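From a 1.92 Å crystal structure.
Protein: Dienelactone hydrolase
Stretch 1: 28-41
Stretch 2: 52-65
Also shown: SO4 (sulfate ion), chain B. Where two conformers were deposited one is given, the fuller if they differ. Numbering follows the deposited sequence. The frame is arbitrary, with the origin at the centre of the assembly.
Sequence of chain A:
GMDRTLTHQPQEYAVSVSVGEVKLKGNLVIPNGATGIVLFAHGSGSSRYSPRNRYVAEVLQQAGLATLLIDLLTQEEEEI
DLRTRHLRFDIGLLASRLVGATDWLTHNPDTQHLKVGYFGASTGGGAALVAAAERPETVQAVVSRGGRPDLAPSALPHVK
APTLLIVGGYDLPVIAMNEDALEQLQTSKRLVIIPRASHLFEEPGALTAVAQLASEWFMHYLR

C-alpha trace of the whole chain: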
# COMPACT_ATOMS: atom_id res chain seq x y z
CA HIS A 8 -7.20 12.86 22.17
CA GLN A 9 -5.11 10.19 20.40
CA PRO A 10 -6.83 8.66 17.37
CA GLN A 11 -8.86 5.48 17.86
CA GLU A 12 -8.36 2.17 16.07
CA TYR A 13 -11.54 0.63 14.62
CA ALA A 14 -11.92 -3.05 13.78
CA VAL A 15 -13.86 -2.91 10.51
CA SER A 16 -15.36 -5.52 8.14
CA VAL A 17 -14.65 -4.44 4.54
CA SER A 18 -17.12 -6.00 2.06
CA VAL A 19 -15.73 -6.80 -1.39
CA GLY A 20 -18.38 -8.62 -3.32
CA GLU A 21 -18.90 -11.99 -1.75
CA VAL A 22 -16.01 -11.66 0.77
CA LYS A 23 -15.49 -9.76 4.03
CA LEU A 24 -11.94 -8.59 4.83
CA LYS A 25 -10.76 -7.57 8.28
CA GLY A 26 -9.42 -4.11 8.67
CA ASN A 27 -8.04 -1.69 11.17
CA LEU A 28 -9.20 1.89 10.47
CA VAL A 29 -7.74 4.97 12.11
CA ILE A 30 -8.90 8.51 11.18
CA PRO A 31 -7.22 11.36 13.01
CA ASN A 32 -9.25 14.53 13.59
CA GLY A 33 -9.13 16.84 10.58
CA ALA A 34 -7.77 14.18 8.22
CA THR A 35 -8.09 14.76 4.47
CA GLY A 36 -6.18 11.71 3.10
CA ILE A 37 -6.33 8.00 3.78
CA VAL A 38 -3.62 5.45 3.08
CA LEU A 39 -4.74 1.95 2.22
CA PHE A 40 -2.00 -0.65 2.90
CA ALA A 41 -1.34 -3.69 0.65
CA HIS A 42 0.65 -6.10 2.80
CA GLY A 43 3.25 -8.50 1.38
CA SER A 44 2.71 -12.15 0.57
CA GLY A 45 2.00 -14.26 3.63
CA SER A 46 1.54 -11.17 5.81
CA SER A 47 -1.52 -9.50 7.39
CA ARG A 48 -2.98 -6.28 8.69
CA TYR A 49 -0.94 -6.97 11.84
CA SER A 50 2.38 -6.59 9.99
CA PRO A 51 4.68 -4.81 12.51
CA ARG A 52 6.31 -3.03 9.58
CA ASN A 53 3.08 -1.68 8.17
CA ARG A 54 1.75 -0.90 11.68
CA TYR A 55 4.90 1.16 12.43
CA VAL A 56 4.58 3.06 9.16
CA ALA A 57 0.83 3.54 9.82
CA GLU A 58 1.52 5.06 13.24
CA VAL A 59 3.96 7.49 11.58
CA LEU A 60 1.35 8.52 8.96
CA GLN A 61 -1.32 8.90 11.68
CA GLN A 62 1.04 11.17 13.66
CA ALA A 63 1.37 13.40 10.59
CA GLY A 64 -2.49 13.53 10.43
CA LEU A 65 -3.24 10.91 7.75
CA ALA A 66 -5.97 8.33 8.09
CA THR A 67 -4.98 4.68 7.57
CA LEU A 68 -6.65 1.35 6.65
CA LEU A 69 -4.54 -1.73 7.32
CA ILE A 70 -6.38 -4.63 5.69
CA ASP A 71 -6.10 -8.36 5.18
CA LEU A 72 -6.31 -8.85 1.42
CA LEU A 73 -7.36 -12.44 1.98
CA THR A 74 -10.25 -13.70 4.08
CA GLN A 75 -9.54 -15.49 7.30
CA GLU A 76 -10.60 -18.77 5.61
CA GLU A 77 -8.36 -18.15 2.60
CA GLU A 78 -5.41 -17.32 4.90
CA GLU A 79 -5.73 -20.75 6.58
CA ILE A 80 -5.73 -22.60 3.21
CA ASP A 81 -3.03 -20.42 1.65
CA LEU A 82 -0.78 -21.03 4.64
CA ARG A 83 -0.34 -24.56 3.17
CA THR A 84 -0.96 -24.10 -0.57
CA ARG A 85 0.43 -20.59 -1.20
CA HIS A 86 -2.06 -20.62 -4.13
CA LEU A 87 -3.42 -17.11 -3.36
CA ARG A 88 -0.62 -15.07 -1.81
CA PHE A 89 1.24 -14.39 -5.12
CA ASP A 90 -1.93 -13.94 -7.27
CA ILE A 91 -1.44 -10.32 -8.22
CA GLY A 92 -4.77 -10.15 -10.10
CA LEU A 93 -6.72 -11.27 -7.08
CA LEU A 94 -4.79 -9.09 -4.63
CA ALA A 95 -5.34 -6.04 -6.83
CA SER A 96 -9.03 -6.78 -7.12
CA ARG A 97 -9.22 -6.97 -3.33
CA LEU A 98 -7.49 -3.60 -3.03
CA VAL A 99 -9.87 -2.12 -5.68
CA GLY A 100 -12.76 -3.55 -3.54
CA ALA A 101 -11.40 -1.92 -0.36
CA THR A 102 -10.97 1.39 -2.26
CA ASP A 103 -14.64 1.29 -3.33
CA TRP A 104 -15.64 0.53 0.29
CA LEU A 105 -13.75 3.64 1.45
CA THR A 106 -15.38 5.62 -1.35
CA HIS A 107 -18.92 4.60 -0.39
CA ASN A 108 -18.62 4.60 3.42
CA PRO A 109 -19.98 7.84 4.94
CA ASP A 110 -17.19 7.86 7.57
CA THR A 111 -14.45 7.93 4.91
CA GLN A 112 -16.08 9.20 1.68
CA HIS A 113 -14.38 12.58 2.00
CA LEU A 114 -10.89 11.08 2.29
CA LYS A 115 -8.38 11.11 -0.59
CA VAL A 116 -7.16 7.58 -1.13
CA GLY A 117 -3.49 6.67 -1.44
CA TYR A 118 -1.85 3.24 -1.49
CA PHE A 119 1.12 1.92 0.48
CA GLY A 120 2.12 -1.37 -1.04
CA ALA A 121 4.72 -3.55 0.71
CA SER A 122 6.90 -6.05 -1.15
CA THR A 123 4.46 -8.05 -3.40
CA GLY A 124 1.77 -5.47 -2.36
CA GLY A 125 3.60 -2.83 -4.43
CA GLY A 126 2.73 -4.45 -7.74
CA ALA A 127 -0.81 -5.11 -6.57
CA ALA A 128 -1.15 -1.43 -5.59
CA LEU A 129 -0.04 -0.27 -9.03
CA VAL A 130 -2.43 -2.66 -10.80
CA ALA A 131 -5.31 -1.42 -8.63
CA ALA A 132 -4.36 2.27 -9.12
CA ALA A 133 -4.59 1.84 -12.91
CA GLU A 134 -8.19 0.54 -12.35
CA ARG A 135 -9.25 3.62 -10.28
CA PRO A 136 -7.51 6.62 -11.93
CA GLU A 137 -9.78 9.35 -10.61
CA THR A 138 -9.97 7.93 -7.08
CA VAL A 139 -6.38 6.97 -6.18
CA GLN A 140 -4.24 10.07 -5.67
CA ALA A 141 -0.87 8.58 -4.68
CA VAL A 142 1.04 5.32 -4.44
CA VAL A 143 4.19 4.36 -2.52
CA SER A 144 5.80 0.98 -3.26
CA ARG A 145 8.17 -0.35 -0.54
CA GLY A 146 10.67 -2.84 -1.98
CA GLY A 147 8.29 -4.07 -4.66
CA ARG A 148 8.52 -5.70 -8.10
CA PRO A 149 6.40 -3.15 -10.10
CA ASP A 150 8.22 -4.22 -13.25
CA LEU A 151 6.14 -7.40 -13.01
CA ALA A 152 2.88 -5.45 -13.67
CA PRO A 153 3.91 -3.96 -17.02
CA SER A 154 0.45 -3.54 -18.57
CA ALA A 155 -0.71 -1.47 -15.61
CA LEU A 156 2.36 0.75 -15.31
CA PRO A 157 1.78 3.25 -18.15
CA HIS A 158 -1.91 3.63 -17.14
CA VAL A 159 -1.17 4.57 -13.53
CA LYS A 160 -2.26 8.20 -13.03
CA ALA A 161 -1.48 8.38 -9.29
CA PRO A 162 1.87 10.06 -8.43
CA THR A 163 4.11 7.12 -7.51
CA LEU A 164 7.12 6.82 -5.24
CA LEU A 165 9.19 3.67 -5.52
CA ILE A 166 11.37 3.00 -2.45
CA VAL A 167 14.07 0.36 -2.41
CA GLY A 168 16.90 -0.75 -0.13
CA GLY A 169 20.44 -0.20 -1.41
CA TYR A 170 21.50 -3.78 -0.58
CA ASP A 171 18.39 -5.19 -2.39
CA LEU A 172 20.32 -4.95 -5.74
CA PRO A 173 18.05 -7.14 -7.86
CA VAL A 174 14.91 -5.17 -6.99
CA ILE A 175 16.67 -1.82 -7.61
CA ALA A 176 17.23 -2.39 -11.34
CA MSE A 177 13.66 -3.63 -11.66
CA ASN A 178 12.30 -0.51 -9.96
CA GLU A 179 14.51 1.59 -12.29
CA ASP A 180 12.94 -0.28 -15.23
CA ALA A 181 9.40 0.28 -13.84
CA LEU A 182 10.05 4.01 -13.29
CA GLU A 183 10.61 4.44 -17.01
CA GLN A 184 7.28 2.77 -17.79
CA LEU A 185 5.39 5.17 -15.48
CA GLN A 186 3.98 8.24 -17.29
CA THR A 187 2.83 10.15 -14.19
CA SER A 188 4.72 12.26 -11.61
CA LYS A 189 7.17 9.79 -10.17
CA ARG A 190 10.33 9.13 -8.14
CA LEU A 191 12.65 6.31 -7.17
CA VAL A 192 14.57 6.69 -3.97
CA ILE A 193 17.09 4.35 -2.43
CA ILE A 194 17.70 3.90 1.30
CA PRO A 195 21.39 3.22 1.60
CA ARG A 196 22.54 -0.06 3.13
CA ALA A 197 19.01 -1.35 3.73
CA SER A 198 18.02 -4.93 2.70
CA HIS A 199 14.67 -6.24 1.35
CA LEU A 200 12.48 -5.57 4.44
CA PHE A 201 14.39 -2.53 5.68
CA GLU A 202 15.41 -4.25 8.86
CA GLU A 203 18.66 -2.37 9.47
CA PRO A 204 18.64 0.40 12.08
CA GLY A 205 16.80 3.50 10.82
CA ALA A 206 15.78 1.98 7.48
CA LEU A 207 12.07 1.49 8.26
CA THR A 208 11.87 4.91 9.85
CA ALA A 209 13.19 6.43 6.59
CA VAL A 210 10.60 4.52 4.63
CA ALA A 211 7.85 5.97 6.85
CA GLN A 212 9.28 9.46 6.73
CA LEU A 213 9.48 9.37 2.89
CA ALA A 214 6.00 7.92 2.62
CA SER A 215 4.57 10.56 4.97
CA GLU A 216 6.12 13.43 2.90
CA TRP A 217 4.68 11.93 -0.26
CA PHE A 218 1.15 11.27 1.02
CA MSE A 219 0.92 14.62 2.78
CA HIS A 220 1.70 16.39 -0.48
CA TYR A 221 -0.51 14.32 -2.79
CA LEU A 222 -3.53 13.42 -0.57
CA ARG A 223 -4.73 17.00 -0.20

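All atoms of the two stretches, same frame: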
# COMPACT_ATOMS: atom_id res chain seq x y z
N LEU A 28 -9.03 0.53 10.94
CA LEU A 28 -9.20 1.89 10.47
C LEU A 28 -8.90 2.91 11.53
O LEU A 28 -9.43 2.83 12.65
CB LEU A 28 -10.66 2.09 10.02
CG LEU A 28 -11.13 3.44 9.44
CD1 LEU A 28 -10.48 3.81 8.10
CD2 LEU A 28 -12.65 3.36 9.31
N VAL A 29 -8.03 3.85 11.20
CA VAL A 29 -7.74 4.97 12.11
C VAL A 29 -7.93 6.27 11.33
O VAL A 29 -7.37 6.41 10.26
CB VAL A 29 -6.28 4.96 12.63
CG1 VAL A 29 -6.03 6.18 13.50
CG2 VAL A 29 -5.98 3.71 13.39
N ILE A 30 -8.68 7.23 11.88
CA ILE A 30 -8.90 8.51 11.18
C ILE A 30 -8.63 9.66 12.13
O ILE A 30 -9.49 10.00 12.95
CB ILE A 30 -10.37 8.67 10.69
CG1 ILE A 30 -10.76 7.53 9.76
CG2 ILE A 30 -10.54 10.03 9.94
CD1 ILE A 30 -12.24 7.47 9.41
N PRO A 31 -7.41 10.23 12.08
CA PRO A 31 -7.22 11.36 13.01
C PRO A 31 -8.14 12.54 12.72
O PRO A 31 -8.55 12.73 11.60
CB PRO A 31 -5.77 11.79 12.76
CG PRO A 31 -5.10 10.62 12.02
CD PRO A 31 -6.20 9.94 11.28
N ASN A 32 -8.40 13.34 13.74
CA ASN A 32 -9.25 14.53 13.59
C ASN A 32 -8.68 15.43 12.51
O ASN A 32 -7.46 15.62 12.43
CB ASN A 32 -9.35 15.29 14.92
CG ASN A 32 -10.07 14.50 16.00
OD1 ASN A 32 -10.83 13.58 15.69
ND2 ASN A 32 -9.84 14.85 17.27
N GLY A 33 -9.56 15.97 11.66
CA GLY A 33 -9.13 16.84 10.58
C GLY A 33 -8.43 16.18 9.41
O GLY A 33 -7.88 16.87 8.55
N ALA A 34 -8.45 14.85 9.33
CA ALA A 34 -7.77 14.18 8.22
C ALA A 34 -8.47 14.43 6.88
O ALA A 34 -9.70 14.48 6.79
CB ALA A 34 -7.63 12.66 8.46
N THR A 35 -7.65 14.57 5.85
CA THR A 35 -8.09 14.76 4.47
C THR A 35 -7.67 13.59 3.54
O THR A 35 -8.30 13.39 2.52
CB THR A 35 -7.52 16.07 3.90
OG1 THR A 35 -6.10 15.96 3.74
CG2 THR A 35 -7.82 17.24 4.83
N GLY A 36 -6.64 12.84 3.91
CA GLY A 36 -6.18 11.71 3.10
C GLY A 36 -6.23 10.42 3.88
O GLY A 36 -6.20 10.44 5.13
N ILE A 37 -6.38 9.30 3.15
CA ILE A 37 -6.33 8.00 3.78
C ILE A 37 -5.40 7.10 2.96
O ILE A 37 -5.47 7.08 1.72
CB ILE A 37 -7.71 7.36 3.96
CG1 ILE A 37 -7.60 6.12 4.87
CG2 ILE A 37 -8.36 7.04 2.63
CD1 ILE A 37 -8.92 5.64 5.42
N VAL A 38 -4.55 6.39 3.68
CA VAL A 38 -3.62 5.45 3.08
C VAL A 38 -4.07 4.00 3.30
O VAL A 38 -4.13 3.51 4.44
CB VAL A 38 -2.23 5.66 3.67
CG1 VAL A 38 -1.24 4.68 3.06
CG2 VAL A 38 -1.81 7.12 3.45
N LEU A 39 -4.38 3.34 2.20
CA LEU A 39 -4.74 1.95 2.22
C LEU A 39 -3.47 1.12 2.01
O LEU A 39 -2.73 1.33 1.03
CB LEU A 39 -5.76 1.66 1.14
CG LEU A 39 -6.34 0.24 1.01
CD1 LEU A 39 -7.08 -0.31 2.20
CD2 LEU A 39 -7.28 0.25 -0.14
N PHE A 40 -3.20 0.20 2.94
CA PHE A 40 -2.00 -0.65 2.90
C PHE A 40 -2.20 -2.02 2.26
O PHE A 40 -3.10 -2.71 2.63
CB PHE A 40 -1.50 -0.91 4.32
CG PHE A 40 -0.81 0.23 4.94
CD1 PHE A 40 -1.53 1.33 5.35
CD2 PHE A 40 0.56 0.18 5.18
CE1 PHE A 40 -0.88 2.39 5.94
CE2 PHE A 40 1.19 1.24 5.79
CZ PHE A 40 0.48 2.35 6.16
N ALA A 41 -1.37 -2.37 1.27
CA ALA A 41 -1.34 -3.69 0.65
C ALA A 41 -0.15 -4.37 1.28
O ALA A 41 0.98 -3.95 1.06
CB ALA A 41 -1.13 -3.58 -0.85
N ARG A 52 5.74 -4.02 10.47
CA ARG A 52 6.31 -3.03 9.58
C ARG A 52 5.29 -2.04 9.09
O ARG A 52 5.53 -0.83 9.13
CB ARG A 52 6.96 -3.71 8.39
CG ARG A 52 8.23 -4.36 8.79
CD ARG A 52 8.89 -5.00 7.64
NE ARG A 52 8.15 -6.16 7.16
CZ ARG A 52 8.16 -7.34 7.74
NH1 ARG A 52 8.82 -7.55 8.87
NH2 ARG A 52 7.48 -8.33 7.21
N ASN A 53 4.16 -2.54 8.62
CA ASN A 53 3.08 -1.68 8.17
C ASN A 53 2.41 -0.95 9.36
O ASN A 53 1.97 0.18 9.21
CB ASN A 53 2.08 -2.46 7.32
CG ASN A 53 2.74 -3.05 6.04
OD1 ASN A 53 3.80 -2.59 5.56
ND2 ASN A 53 2.11 -4.08 5.49
N ARG A 54 2.33 -1.58 10.52
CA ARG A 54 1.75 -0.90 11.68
C ARG A 54 2.64 0.29 12.13
O ARG A 54 2.13 1.38 12.47
CB ARG A 54 1.52 -1.86 12.84
CG ARG A 54 0.25 -2.74 12.69
CD ARG A 54 -0.09 -3.47 14.00
NE ARG A 54 -0.23 -2.59 15.18
CZ ARG A 54 -1.36 -2.00 15.59
NH1 ARG A 54 -2.50 -2.13 14.91
NH2 ARG A 54 -1.35 -1.24 16.69
N TYR A 55 3.96 0.08 12.14
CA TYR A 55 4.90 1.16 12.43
C TYR A 55 4.73 2.31 11.45
O TYR A 55 4.58 3.46 11.84
CB TYR A 55 6.37 0.66 12.40
CG TYR A 55 7.32 1.82 12.56
CD1 TYR A 55 7.50 2.44 13.81
CD2 TYR A 55 7.98 2.37 11.45
CE1 TYR A 55 8.34 3.53 13.95
CE2 TYR A 55 8.81 3.45 11.57
CZ TYR A 55 8.99 4.03 12.82
OH TYR A 55 9.84 5.12 12.94
N VAL A 56 4.77 2.02 10.14
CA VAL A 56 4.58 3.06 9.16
C VAL A 56 3.21 3.77 9.37
O VAL A 56 3.14 4.98 9.31
CB VAL A 56 4.66 2.53 7.68
CG1 VAL A 56 4.38 3.63 6.72
CG2 VAL A 56 6.05 1.95 7.38
N ALA A 57 2.15 3.00 9.65
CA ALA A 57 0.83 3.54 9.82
C ALA A 57 0.80 4.52 10.97
O ALA A 57 0.18 5.57 10.84
CB ALA A 57 -0.19 2.43 10.03
N GLU A 58 1.47 4.18 12.06
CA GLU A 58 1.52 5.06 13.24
C GLU A 58 2.26 6.34 12.91
O GLU A 58 1.97 7.38 13.47
CB GLU A 58 2.15 4.29 14.41
CG GLU A 58 1.18 3.22 14.93
CD GLU A 58 1.80 2.00 15.68
OE1 GLU A 58 3.04 1.81 15.66
OE2 GLU A 58 0.99 1.21 16.26
N VAL A 59 3.22 6.28 12.00
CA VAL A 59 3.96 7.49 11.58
C VAL A 59 3.05 8.39 10.73
O VAL A 59 2.97 9.58 10.95
CB VAL A 59 5.27 7.14 10.83
CG1 VAL A 59 5.96 8.40 10.36
CG2 VAL A 59 6.19 6.36 11.73
N LEU A 60 2.30 7.78 9.80
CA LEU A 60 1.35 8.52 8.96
C LEU A 60 0.26 9.15 9.84
O LEU A 60 -0.09 10.34 9.69
CB LEU A 60 0.72 7.60 7.90
CG LEU A 60 1.71 6.90 6.95
CD1 LEU A 60 1.00 5.93 6.00
CD2 LEU A 60 2.51 7.90 6.14
N GLN A 61 -0.29 8.37 10.75
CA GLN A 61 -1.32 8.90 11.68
C GLN A 61 -0.82 10.14 12.43
O GLN A 61 -1.55 11.10 12.62
CB GLN A 61 -1.71 7.83 12.69
CG GLN A 61 -2.48 6.64 12.11
CD GLN A 61 -2.40 5.42 12.99
OE1 GLN A 61 -2.15 5.51 14.19
NE2 GLN A 61 -2.62 4.26 12.39
N GLN A 62 0.41 10.07 12.93
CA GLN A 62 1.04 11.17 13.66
C GLN A 62 1.18 12.43 12.80
O GLN A 62 1.19 13.53 13.31
CB GLN A 62 2.41 10.74 14.19
CG GLN A 62 2.35 9.86 15.47
CD GLN A 62 3.70 9.21 15.89
OE1 GLN A 62 4.73 9.30 15.19
NE2 GLN A 62 3.69 8.53 17.04
N ALA A 63 1.31 12.27 11.48
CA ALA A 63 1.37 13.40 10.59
C ALA A 63 -0.05 13.89 10.25
O ALA A 63 -0.20 14.92 9.61
CB ALA A 63 2.17 13.05 9.34
N GLY A 64 -1.09 13.14 10.65
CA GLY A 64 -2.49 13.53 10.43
C GLY A 64 -3.21 12.83 9.28
O GLY A 64 -4.26 13.31 8.83
N LEU A 65 -2.64 11.72 8.78
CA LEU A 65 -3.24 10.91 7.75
C LEU A 65 -4.01 9.75 8.33
O LEU A 65 -3.54 9.11 9.29
CB LEU A 65 -2.16 10.29 6.86
CG LEU A 65 -1.50 11.25 5.86
CD1 LEU A 65 -0.13 10.73 5.42
CD2 LEU A 65 -2.43 11.52 4.66
S SO4 B . 5.07 -6.79 5.01
O1 SO4 B . 3.71 -6.45 4.62
O2 SO4 B . 4.96 -7.87 5.95
O3 SO4 B . 5.59 -5.65 5.74
O4 SO4 B . 5.92 -7.12 3.87
O HOH W 1 -5.50 15.41 10.62
O HOH W 2 -4.67 13.87 6.28

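Strand 36-41 and helix 52-63 pack almost exactly antiparallel (177°), their axes 10.2 Å apart at closest approach, and no direct hydrogen bond links the two stretches; side-chain packing and two waters join them. Alternation along the strand sets the pattern: Val38 and Phe40 direct their CA-to-CB bonds toward the helix, whereas Ile37 and Ala41 point away. Phe40 has chi1 m (-75°) and chi2 72°, which places its ring against Asn53, Val56, Ala57 and Leu60. Phe40 CD2 lies 3.7 Å from Asn53 CB, Phe40 CZ 3.9 Å from Ala57 CB and 3.6 Å from Leu60 CD1, while Val56 CG1 meets the ring edge, 4.1 Å from Phe40 CE2. At Ala57 the ring reaches the backbone as well, with Phe40 CZ 3.9 Å from Ala57 CA. Leu60, in the m,t rotamer, turns CD1 to both Phe40 and Val38, 3.9 Å from Val38 CG1. Leu65 starts with CA-to-CB pointing away, but its m,t side chain returns, bringing CD1 to 4.4 Å from Val38 CG2. Gly36 leaves room here: an ideal CB would sit a tight 3.1 Å from Leu65 CD2. Gln61 starts sideways, but its m,t chain carries NE2 to 3.5 Å from Val29 CG2. Pro31 packs on the helix end, its CG 3.6 Å from Gln61 O and its CD 3.4 Å from Leu65 O, a buried oxygen without a polar partner. Gly64, at phi 102°, is the first residue to leave helical phi/psi, in a Schellman motif; there a CB would jam against the preceding carbonyl. Gly64 O accepts from water 1 (3.0 Å), which also donates to Asn32 O (2.7 Å), and from water 2 (2.6 Å), which accepts from Thr35 N (3.1 Å).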